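Side-chain contacts in leucine aminopeptidase (Fimbriiglobus ruber, PDB 7D1B), which probably cyclises N-terminal glutamine of peptides to pyroglutamate with the help of a zinc ion, as a glutaminyl cyclase of the M28 metallopeptidase family: residues R134-Q139 with Q144-P149; A153-A158 with H307-S312; R102-A107 with Y189-G194. One frame throughout, in Å; residues are numbered along the deposited sequence.

Interaction 1. Residues R134-Q139 with Q144-P149; sequences RPAAHQ and QNWRKP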
loop_
_atom_site.group_PDB
_atom_site.type_symbol
_atom_site.label_atom_id
_atom_site.label_comp_id
_atom_site.label_asym_id
_atom_site.label_seq_id
_atom_site.Cartn_x
_atom_site.Cartn_y
_atom_site.Cartn_z
ATOM N N ARG A 134 -12.223 3.405 4.719
ATOM C CA ARG A 134 -13.444 3.906 4.109
ATOM C C ARG A 134 -14.495 4.155 5.192
ATOM O O ARG A 134 -14.613 3.367 6.134
ATOM C CB ARG A 134 -13.969 2.856 3.139
ATOM C CG ARG A 134 -14.971 3.382 2.143
ATOM C CD ARG A 134 -15.412 2.261 1.202
ATOM N NE ARG A 134 -16.418 2.729 0.267
ATOM C CZ ARG A 134 -16.197 3.146 -0.976
ATOM N NH1 ARG A 134 -17.222 3.594 -1.700
ATOM N NH2 ARG A 134 -14.971 3.153 -1.489
ATOM N N PRO A 135 -15.285 5.226 5.087
ATOM C CA PRO A 135 -16.229 5.523 6.176
ATOM C C PRO A 135 -17.268 4.444 6.401
ATOM O O PRO A 135 -17.746 4.301 7.532
ATOM C CB PRO A 135 -16.848 6.865 5.758
ATOM C CG PRO A 135 -15.729 7.526 4.966
ATOM C CD PRO A 135 -15.125 6.374 4.175
ATOM N N ALA A 136 -17.635 3.688 5.371
ATOM C CA ALA A 136 -18.665 2.673 5.511
ATOM C C ALA A 136 -18.332 1.493 4.617
ATOM O O ALA A 136 -17.659 1.640 3.588
ATOM C CB ALA A 136 -20.056 3.211 5.136
ATOM N N ALA A 137 -18.842 0.324 5.012
ATOM C CA ALA A 137 -18.711 -0.907 4.230
ATOM C C ALA A 137 -19.791 -0.876 3.148
ATOM O O ALA A 137 -20.847 -1.503 3.249
ATOM C CB ALA A 137 -18.858 -2.120 5.138
ATOM N N HIS A 138 -19.519 -0.114 2.087
ATOM C CA HIS A 138 -20.562 0.208 1.116
ATOM C C HIS A 138 -21.000 -0.968 0.249
ATOM O O HIS A 138 -21.993 -0.824 -0.476
ATOM C CB HIS A 138 -20.138 1.362 0.214
ATOM C CG HIS A 138 -20.199 2.699 0.874
ATOM N ND1 HIS A 138 -19.104 3.533 0.950
ATOM C CD2 HIS A 138 -21.225 3.357 1.462
ATOM C CE1 HIS A 138 -19.460 4.658 1.550
ATOM N NE2 HIS A 138 -20.738 4.572 1.881
ATOM N N GLN A 139 -20.305 -2.115 0.283
ATOM C CA GLN A 139 -20.822 -3.278 -0.429
ATOM C C GLN A 139 -21.884 -4.029 0.362
ATOM O O GLN A 139 -22.532 -4.924 -0.196
ATOM C CB GLN A 139 -19.699 -4.219 -0.872
ATOM C CG GLN A 139 -18.867 -3.638 -1.997
ATOM C CD GLN A 139 -19.631 -3.513 -3.292
ATOM O OE1 GLN A 139 -20.223 -4.473 -3.762
ATOM N NE2 GLN A 139 -19.618 -2.320 -3.879
ATOM N N GLN A 144 -28.403 -0.184 6.703
ATOM C CA GLN A 144 -28.200 -0.034 8.140
ATOM C C GLN A 144 -26.787 -0.435 8.538
ATOM O O GLN A 144 -26.199 0.164 9.452
ATOM C CB GLN A 144 -29.240 -0.846 8.910
ATOM C CG GLN A 144 -30.616 -0.211 8.904
ATOM C CD GLN A 144 -30.581 1.229 9.379
ATOM O OE1 GLN A 144 -30.327 1.502 10.556
ATOM N NE2 GLN A 144 -30.823 2.161 8.462
ATOM N N ASN A 145 -26.217 -1.423 7.848
ATOM C CA ASN A 145 -24.844 -1.828 8.105
ATOM C C ASN A 145 -23.822 -0.776 7.700
ATOM O O ASN A 145 -22.658 -0.887 8.100
ATOM C CB ASN A 145 -24.538 -3.158 7.419
ATOM C CG ASN A 145 -25.190 -4.317 8.122
ATOM O OD1 ASN A 145 -25.393 -4.271 9.334
ATOM N ND2 ASN A 145 -25.538 -5.356 7.372
ATOM N N TRP A 146 -24.217 0.236 6.924
ATOM C CA TRP A 146 -23.310 1.340 6.653
ATOM C C TRP A 146 -23.072 2.199 7.881
ATOM O O TRP A 146 -22.193 3.067 7.841
ATOM C CB TRP A 146 -23.858 2.220 5.536
ATOM C CG TRP A 146 -23.963 1.547 4.207
ATOM C CD1 TRP A 146 -23.747 0.215 3.914
ATOM C CD2 TRP A 146 -24.302 2.182 2.969
ATOM N NE1 TRP A 146 -23.939 -0.002 2.573
ATOM C CE2 TRP A 146 -24.284 1.185 1.970
ATOM C CE3 TRP A 146 -24.626 3.499 2.609
ATOM C CZ2 TRP A 146 -24.558 1.467 0.632
ATOM C CZ3 TRP A 146 -24.901 3.777 1.282
ATOM C CH2 TRP A 146 -24.872 2.767 0.310
ATOM N N ARG A 147 -23.816 1.976 8.967
ATOM C CA ARG A 147 -23.611 2.769 10.168
ATOM C C ARG A 147 -22.662 2.097 11.147
ATOM O O ARG A 147 -22.352 2.680 12.192
ATOM C CB ARG A 147 -24.954 3.009 10.853
ATOM C CG ARG A 147 -26.036 3.502 9.905
ATOM C CD ARG A 147 -26.711 4.787 10.386
ATOM N NE ARG A 147 -27.967 4.565 11.112
ATOM C CZ ARG A 147 -28.112 3.896 12.259
ATOM N NH1 ARG A 147 -29.322 3.782 12.795
ATOM N NH2 ARG A 147 -27.076 3.386 12.906
ATOM N N LYS A 148 -22.179 0.921 10.829
ATOM C CA LYS A 148 -21.301 0.183 11.720
ATOM C C LYS A 148 -19.839 0.424 11.369
ATOM O O LYS A 148 -19.515 0.760 10.227
ATOM C CB LYS A 148 -21.614 -1.312 11.622
ATOM C CG LYS A 148 -23.043 -1.627 12.074
ATOM C CD LYS A 148 -23.370 -3.105 11.982
ATOM C CE LYS A 148 -24.733 -3.413 12.585
ATOM N NZ LYS A 148 -25.067 -4.855 12.448
ATOM N N PRO A 149 -18.933 0.276 12.336
ATOM C CA PRO A 149 -17.514 0.545 12.055
ATOM C C PRO A 149 -16.931 -0.479 11.091
ATOM O O PRO A 149 -17.130 -1.690 11.241
ATOM C CB PRO A 149 -16.849 0.465 13.437
ATOM C CG PRO A 149 -17.814 -0.273 14.305
ATOM C CD PRO A 149 -19.183 0.025 13.768
HETATM O O HOH W 1 -20.047 4.125 9.294
HETATM O O HOH W 2 -20.090 0.225 7.587
#
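Trp146 lies against Ala136, Ala137 and His138; both segments belong to the long loop between strand 123-130 and helix 153-167. Its CB meets the methyl CB of Ala136 at 3.9 Å, and that same methyl also rests on Trp146 O. Because CG is anti to the carbonyl carbon (chi1 -64°), the indole runs on past Ala137 toward His138. Trp146 CD1 comes next, 3.4 Å from Ala137 O, the carbonyl of the residue at the centre of an inverse gamma turn. NE1 passes close to this oxygen as well but gives its hydrogen bond to Glu140 O, in the chain between the two segments. Farther out, the six-membered ring takes the edge of His138 on one face: CD2 of His138 stands 3.6 Å from Trp146 CE3, in a T-shaped stack with the planes at 89° and the ring centroids 4.6 Å apart. Trp146 CZ2, toward the far end, skirts His138 O at 3.6 Å.

The imidazole is probably held in its rotation. Ala136 CB lies over the rim of one face, and Arg134 grips His138 ND1 side-on, through NE at 2.9 Å (N-H...acceptor angle 155°), nearly in the ring plane, and more loosely through NH1. Two waters join the backbones, one linking Pro135 O to Trp146 O, the other taking the N-H of Ala137 and donating to Asn145 O and Lys148 O. With a guanidinium donating to ND1, the imidazole is likely to be polarised, making its CD2 C-H a more positive partner for the electron-rich indole face.

Interaction 2. Residues A153-A158 with H307-S312; sequences ANDGTA and HWHLLS. With ZN (zinc ion), chain B.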
loop_
_atom_site.group_PDB
_atom_site.type_symbol
_atom_site.label_atom_id
_atom_site.label_comp_id
_atom_site.label_asym_id
_atom_site.label_seq_id
_atom_site.Cartn_x
_atom_site.Cartn_y
_atom_site.Cartn_z
ATOM N N ALA A 153 -9.584 -4.580 7.180
ATOM C CA ALA A 153 -8.330 -5.251 7.540
ATOM C C ALA A 153 -7.425 -5.500 6.336
ATOM O O ALA A 153 -6.207 -5.324 6.431
ATOM C CB ALA A 153 -8.613 -6.575 8.232
ATOM N N ASN A 154 -7.986 -5.947 5.216
ATOM C CA ASN A 154 -7.205 -6.278 4.030
ATOM C C ASN A 154 -7.094 -5.107 3.060
ATOM O O ASN A 154 -6.658 -5.292 1.927
ATOM C CB ASN A 154 -7.842 -7.478 3.326
ATOM C CG ASN A 154 -6.915 -8.150 2.315
ATOM O OD1 ASN A 154 -5.688 -8.205 2.495
ATOM N ND2 ASN A 154 -7.505 -8.687 1.252
ATOM N N ASP A 155 -7.493 -3.912 3.474
ATOM C CA ASP A 155 -7.707 -2.804 2.553
ATOM C C ASP A 155 -7.009 -1.599 3.170
ATOM O O ASP A 155 -7.557 -0.912 4.040
ATOM C CB ASP A 155 -9.212 -2.658 2.391
ATOM C CG ASP A 155 -9.617 -1.611 1.379
ATOM O OD1 ASP A 155 -8.776 -0.810 0.918
ATOM O OD2 ASP A 155 -10.845 -1.567 1.048
ATOM N N GLY A 156 -5.765 -1.375 2.756
ATOM C CA GLY A 156 -4.887 -0.398 3.382
ATOM C C GLY A 156 -4.206 -0.935 4.623
ATOM O O GLY A 156 -2.976 -0.955 4.704
ATOM N N THR A 157 -5.000 -1.418 5.584
ATOM C CA THR A 157 -4.464 -1.797 6.885
ATOM C C THR A 157 -3.363 -2.832 6.721
ATOM O O THR A 157 -2.299 -2.724 7.338
ATOM C CB THR A 157 -5.578 -2.349 7.775
ATOM O OG1 THR A 157 -6.708 -1.473 7.717
ATOM C CG2 THR A 157 -5.093 -2.447 9.201
ATOM N N ALA A 158 -3.613 -3.869 5.915
ATOM C CA ALA A 158 -2.627 -4.940 5.798
ATOM C C ALA A 158 -1.332 -4.453 5.166
ATOM O O ALA A 158 -0.264 -4.981 5.493
ATOM C CB ALA A 158 -3.199 -6.119 5.017
ATOM N N HIS A 307 -14.303 -10.234 0.757
ATOM C CA HIS A 307 -14.820 -9.387 1.825
ATOM C C HIS A 307 -14.642 -7.904 1.540
ATOM O O HIS A 307 -14.756 -7.076 2.455
ATOM C CB HIS A 307 -14.243 -9.812 3.171
ATOM C CG HIS A 307 -14.536 -11.235 3.471
ATOM N ND1 HIS A 307 -15.777 -11.653 3.903
ATOM C CD2 HIS A 307 -13.792 -12.351 3.292
ATOM C CE1 HIS A 307 -15.762 -12.967 4.029
ATOM N NE2 HIS A 307 -14.573 -13.411 3.663
ATOM N N TRP A 308 -14.373 -7.559 0.283
ATOM C CA TRP A 308 -14.147 -6.173 -0.114
ATOM C C TRP A 308 -15.326 -5.283 0.269
ATOM O O TRP A 308 -16.466 -5.523 -0.151
ATOM C CB TRP A 308 -13.959 -6.161 -1.619
ATOM C CG TRP A 308 -13.707 -4.801 -2.202
ATOM C CD1 TRP A 308 -12.665 -3.960 -1.931
ATOM C CD2 TRP A 308 -14.511 -4.145 -3.190
ATOM N NE1 TRP A 308 -12.773 -2.824 -2.700
ATOM C CE2 TRP A 308 -13.892 -2.914 -3.485
ATOM C CE3 TRP A 308 -15.691 -4.488 -3.864
ATOM C CZ2 TRP A 308 -14.424 -2.010 -4.413
ATOM C CZ3 TRP A 308 -16.221 -3.590 -4.779
ATOM C CH2 TRP A 308 -15.581 -2.374 -5.051
ATOM N N HIS A 309 -15.039 -4.265 1.078
ATOM C CA HIS A 309 -16.040 -3.287 1.509
ATOM C C HIS A 309 -17.233 -3.938 2.209
ATOM O O HIS A 309 -18.355 -3.414 2.161
ATOM C CB HIS A 309 -16.432 -2.357 0.358
ATOM C CG HIS A 309 -15.282 -1.515 -0.101
ATOM N ND1 HIS A 309 -15.329 -0.693 -1.207
ATOM C CD2 HIS A 309 -14.038 -1.364 0.429
ATOM C CE1 HIS A 309 -14.146 -0.108 -1.356
ATOM N NE2 HIS A 309 -13.357 -0.472 -0.361
ATOM N N LEU A 310 -16.985 -5.057 2.897
ATOM C CA LEU A 310 -17.946 -5.696 3.789
ATOM C C LEU A 310 -17.441 -5.616 5.220
ATOM O O LEU A 310 -16.231 -5.551 5.469
ATOM C CB LEU A 310 -18.188 -7.170 3.425
ATOM C CG LEU A 310 -18.768 -7.398 2.032
ATOM C CD1 LEU A 310 -18.910 -8.900 1.748
ATOM C CD2 LEU A 310 -20.126 -6.713 1.880
ATOM N N LEU A 311 -18.382 -5.668 6.170
ATOM C CA LEU A 311 -18.000 -5.641 7.579
ATOM C C LEU A 311 -17.146 -6.836 7.968
ATOM O O LEU A 311 -16.451 -6.781 8.993
ATOM C CB LEU A 311 -19.240 -5.578 8.468
ATOM C CG LEU A 311 -20.017 -4.270 8.327
ATOM C CD1 LEU A 311 -21.361 -4.379 9.023
ATOM C CD2 LEU A 311 -19.211 -3.106 8.895
ATOM N N SER A 312 -17.179 -7.906 7.175
ATOM C CA SER A 312 -16.365 -9.088 7.404
ATOM C C SER A 312 -14.910 -8.929 6.945
ATOM O O SER A 312 -14.153 -9.898 7.031
ATOM C CB SER A 312 -17.038 -10.289 6.732
ATOM O OG SER A 312 -17.345 -9.978 5.377
HETATM ZN ZN ZN B . -11.373 -0.097 -0.141
HETATM O O HOH W 3 -12.327 -3.961 1.881
HETATM O O HOH W 4 -10.632 -0.741 -2.005
#
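Asp155 lays its carboxylate almost coplanar with the imidazole of His309, the two planes 15° apart and OD2 lying at the ring edge. The 3.1 Å between Asp155 OD2 and His309 NE2 is no hydrogen bond: both atoms hold the same zinc ion. Asp155 CG, anti to the backbone N (chi1 -176°), carries OD2 out toward segment 307-312 and to within 2.0 Å of the metal, and His309 NE2 reaches the zinc at the same length from the other segment. Glu188 and a water at 2.1 Å from the zinc complete four ligands, the single-metal Asp-Glu-His site of M28-type glutaminyl cyclases. Asp155 belongs to helix 153-167, His309 to the loop after strand 297-300, where a type II beta turn runs from His307 to Leu310. In the second shell, His130 hydrogen-bonds Asp155 OD1, probably steadying the carboxylate's rotation. Another water donates to Asp155 OD2 and accepts from the backbone N of His309, at 2.8 Å from that nitrogen, bridging helix and turn. Trp308 lies against one face of the imidazole, its NE1 over the centre of the His309 ring. Trp308 NE1 also donates to the zinc-bound water, whose oxygen lies 3.1 Å away in the indole plane.

Interaction 3. Residues R102-A107 with Y189-G194; sequences RSQRGA and YILDPG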
loop_
_atom_site.group_PDB
_atom_site.type_symbol
_atom_site.label_atom_id
_atom_site.label_comp_id
_atom_site.label_asym_id
_atom_site.label_seq_id
_atom_site.Cartn_x
_atom_site.Cartn_y
_atom_site.Cartn_z
ATOM N N ARG A 102 -16.000 16.074 -2.205
ATOM C CA ARG A 102 -17.021 16.639 -3.087
ATOM C C ARG A 102 -18.332 16.900 -2.368
ATOM O O ARG A 102 -18.971 17.932 -2.600
ATOM C CB ARG A 102 -17.283 15.713 -4.266
ATOM C CG ARG A 102 -16.108 15.544 -5.219
ATOM C CD ARG A 102 -16.508 14.601 -6.342
ATOM N NE ARG A 102 -15.420 14.398 -7.286
ATOM C CZ ARG A 102 -15.187 13.248 -7.912
ATOM N NH1 ARG A 102 -15.943 12.184 -7.679
ATOM N NH2 ARG A 102 -14.168 13.164 -8.749
ATOM N N SER A 103 -18.763 15.973 -1.510
ATOM C CA SER A 103 -20.059 16.039 -0.851
ATOM C C SER A 103 -20.060 16.958 0.357
ATOM O O SER A 103 -21.124 17.138 0.955
ATOM C CB SER A 103 -20.478 14.628 -0.412
ATOM O OG SER A 103 -19.562 14.108 0.547
ATOM N N GLN A 104 -18.919 17.551 0.722
ATOM C CA GLN A 104 -18.771 18.324 1.947
ATOM C C GLN A 104 -18.387 19.765 1.655
ATOM O O GLN A 104 -17.813 20.064 0.613
ATOM C CB GLN A 104 -17.673 17.705 2.815
ATOM C CG GLN A 104 -17.861 16.194 3.016
ATOM C CD GLN A 104 -19.166 15.845 3.741
ATOM O OE1 GLN A 104 -19.437 16.355 4.829
ATOM N NE2 GLN A 104 -19.967 14.967 3.143
ATOM N N ARG A 105 -18.674 20.667 2.601
ATOM C CA ARG A 105 -18.078 21.999 2.544
ATOM C C ARG A 105 -16.837 22.123 3.402
ATOM O O ARG A 105 -15.950 22.922 3.081
ATOM C CB ARG A 105 -19.079 23.075 2.954
ATOM C CG ARG A 105 -20.210 23.192 1.993
ATOM C CD ARG A 105 -20.901 24.527 2.131
ATOM N NE ARG A 105 -21.720 24.761 0.951
ATOM C CZ ARG A 105 -22.933 24.235 0.790
ATOM N NH1 ARG A 105 -23.457 23.492 1.760
ATOM N NH2 ARG A 105 -23.633 24.403 -0.332
ATOM N N GLY A 106 -16.788 21.419 4.520
ATOM C CA GLY A 106 -15.658 21.552 5.417
ATOM C C GLY A 106 -14.385 20.993 4.810
ATOM O O GLY A 106 -14.397 20.085 3.973
ATOM N N ALA A 107 -13.266 21.555 5.237
ATOM C CA ALA A 107 -11.969 21.030 4.867
ATOM C C ALA A 107 -11.657 19.814 5.724
ATOM O O ALA A 107 -12.073 19.715 6.889
ATOM C CB ALA A 107 -10.891 22.084 5.114
ATOM N N TYR A 189 -11.971 8.343 1.210
ATOM C CA TYR A 189 -12.750 9.103 2.181
ATOM C C TYR A 189 -14.142 9.343 1.595
ATOM O O TYR A 189 -14.544 10.467 1.282
ATOM C CB TYR A 189 -12.002 10.392 2.496
ATOM C CG TYR A 189 -12.680 11.311 3.480
ATOM C CD1 TYR A 189 -13.004 10.881 4.757
ATOM C CD2 TYR A 189 -12.984 12.622 3.132
ATOM C CE1 TYR A 189 -13.632 11.731 5.664
ATOM C CE2 TYR A 189 -13.599 13.482 4.032
ATOM C CZ TYR A 189 -13.916 13.028 5.308
ATOM O OH TYR A 189 -14.516 13.847 6.240
ATOM N N ILE A 190 -14.871 8.247 1.401
ATOM C CA ILE A 190 -16.108 8.267 0.625
ATOM C C ILE A 190 -17.282 8.389 1.587
ATOM O O ILE A 190 -17.702 7.408 2.217
ATOM C CB ILE A 190 -16.241 7.037 -0.275
ATOM C CG1 ILE A 190 -15.004 6.858 -1.161
ATOM C CG2 ILE A 190 -17.538 7.131 -1.101
ATOM C CD1 ILE A 190 -14.595 8.077 -2.005
ATOM N N LEU A 191 -17.822 9.603 1.701
ATOM C CA LEU A 191 -19.008 9.832 2.511
ATOM C C LEU A 191 -20.273 9.646 1.696
ATOM O O LEU A 191 -21.285 9.177 2.226
ATOM C CB LEU A 191 -18.942 11.232 3.141
ATOM C CG LEU A 191 -17.743 11.428 4.085
ATOM C CD1 LEU A 191 -17.539 12.898 4.446
ATOM C CD2 LEU A 191 -17.891 10.582 5.350
ATOM N N ASP A 192 -20.224 10.010 0.425
ATOM C CA ASP A 192 -21.324 9.831 -0.513
ATOM C C ASP A 192 -20.826 8.894 -1.598
ATOM O O ASP A 192 -19.965 9.292 -2.405
ATOM C CB ASP A 192 -21.686 11.189 -1.109
ATOM C CG ASP A 192 -22.600 11.079 -2.305
ATOM O OD1 ASP A 192 -23.267 10.029 -2.465
ATOM O OD2 ASP A 192 -22.679 12.068 -3.083
ATOM N N PRO A 193 -21.311 7.653 -1.658
ATOM C CA PRO A 193 -20.828 6.703 -2.664
ATOM C C PRO A 193 -21.464 6.884 -4.027
ATOM O O PRO A 193 -21.154 6.112 -4.941
ATOM C CB PRO A 193 -21.225 5.354 -2.053
ATOM C CG PRO A 193 -22.525 5.668 -1.359
ATOM C CD PRO A 193 -22.325 7.053 -0.776
ATOM N N GLY A 194 -22.342 7.875 -4.183
ATOM C CA GLY A 194 -23.012 8.098 -5.439
ATOM C C GLY A 194 -24.120 7.095 -5.672
ATOM O O GLY A 194 -24.563 6.373 -4.778
#
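Gln104 and Ser103 meet Leu191 and Asp192 where the connection of the beta hairpin formed by strands 91-99 and 108-117 touches the loop that follows strand 178-184. It is a surface contact of the alpha/beta M28 fold, and its packing is by van der Waals touch. Leu191 CD1 stands over the flat carboxamide of Gln104, 3.4 Å from CD and almost straight above it, with the two side chains crossing at about a right angle. The bend of Gln104 at chi2 (-62°) folds the amide back and turns a face of it to the methyl. Beside this, Ser103 CB packs on Asp192 CB at 3.7 Å, and Ser103 OG lies near Leu191 CB.

Within each segment a hydrogen bond fixes a side chain. Gln104 NE2 donates to Ser103 OG at 2.8 Å, nearly straight (167°) and close to the amide plane, so the amide is held while Leu191 rests on it. Ser103 OG is also bonded to Asp202, whose carboxylate takes the backbone N-H of Leu191 and Asp192 too and thereby ties the two loops together. An alanine in place of Gln104 is likely to take away the flat surface that Leu191 CD1 rests on and to deprive Ser103 OG of its amide donor. On the other loop an Asx turn closes: Gly194 N meets Asp192 OD1 at 2.9 Å from above the carboxylate plane, 58° out of it.

Interactions 1 and 2 adjoin, their centres 11 Å apart: Gln139 N probably hydrogen-bonds His309 O at 3.0 Å, and Arg134 NH2 lies 3.4 Å from His309 CE1. Arg134 also forms a salt bridge with the zinc ligand Glu188, so the arginine that steadies His138 in interaction 1 contacts two ligands of the metal in interaction 2. The His138 side chain itself is about 9 Å from the zinc. Interaction 3 lies farther out, with the Leu191 side chain about 14 Å from the zinc, yet segment 189-194 directly follows Glu188, and Ile190 O packs on His138 CE1 at 3.3 Å. Interactions 2 and 3 do not touch; their nearest atoms are about 7 Å apart.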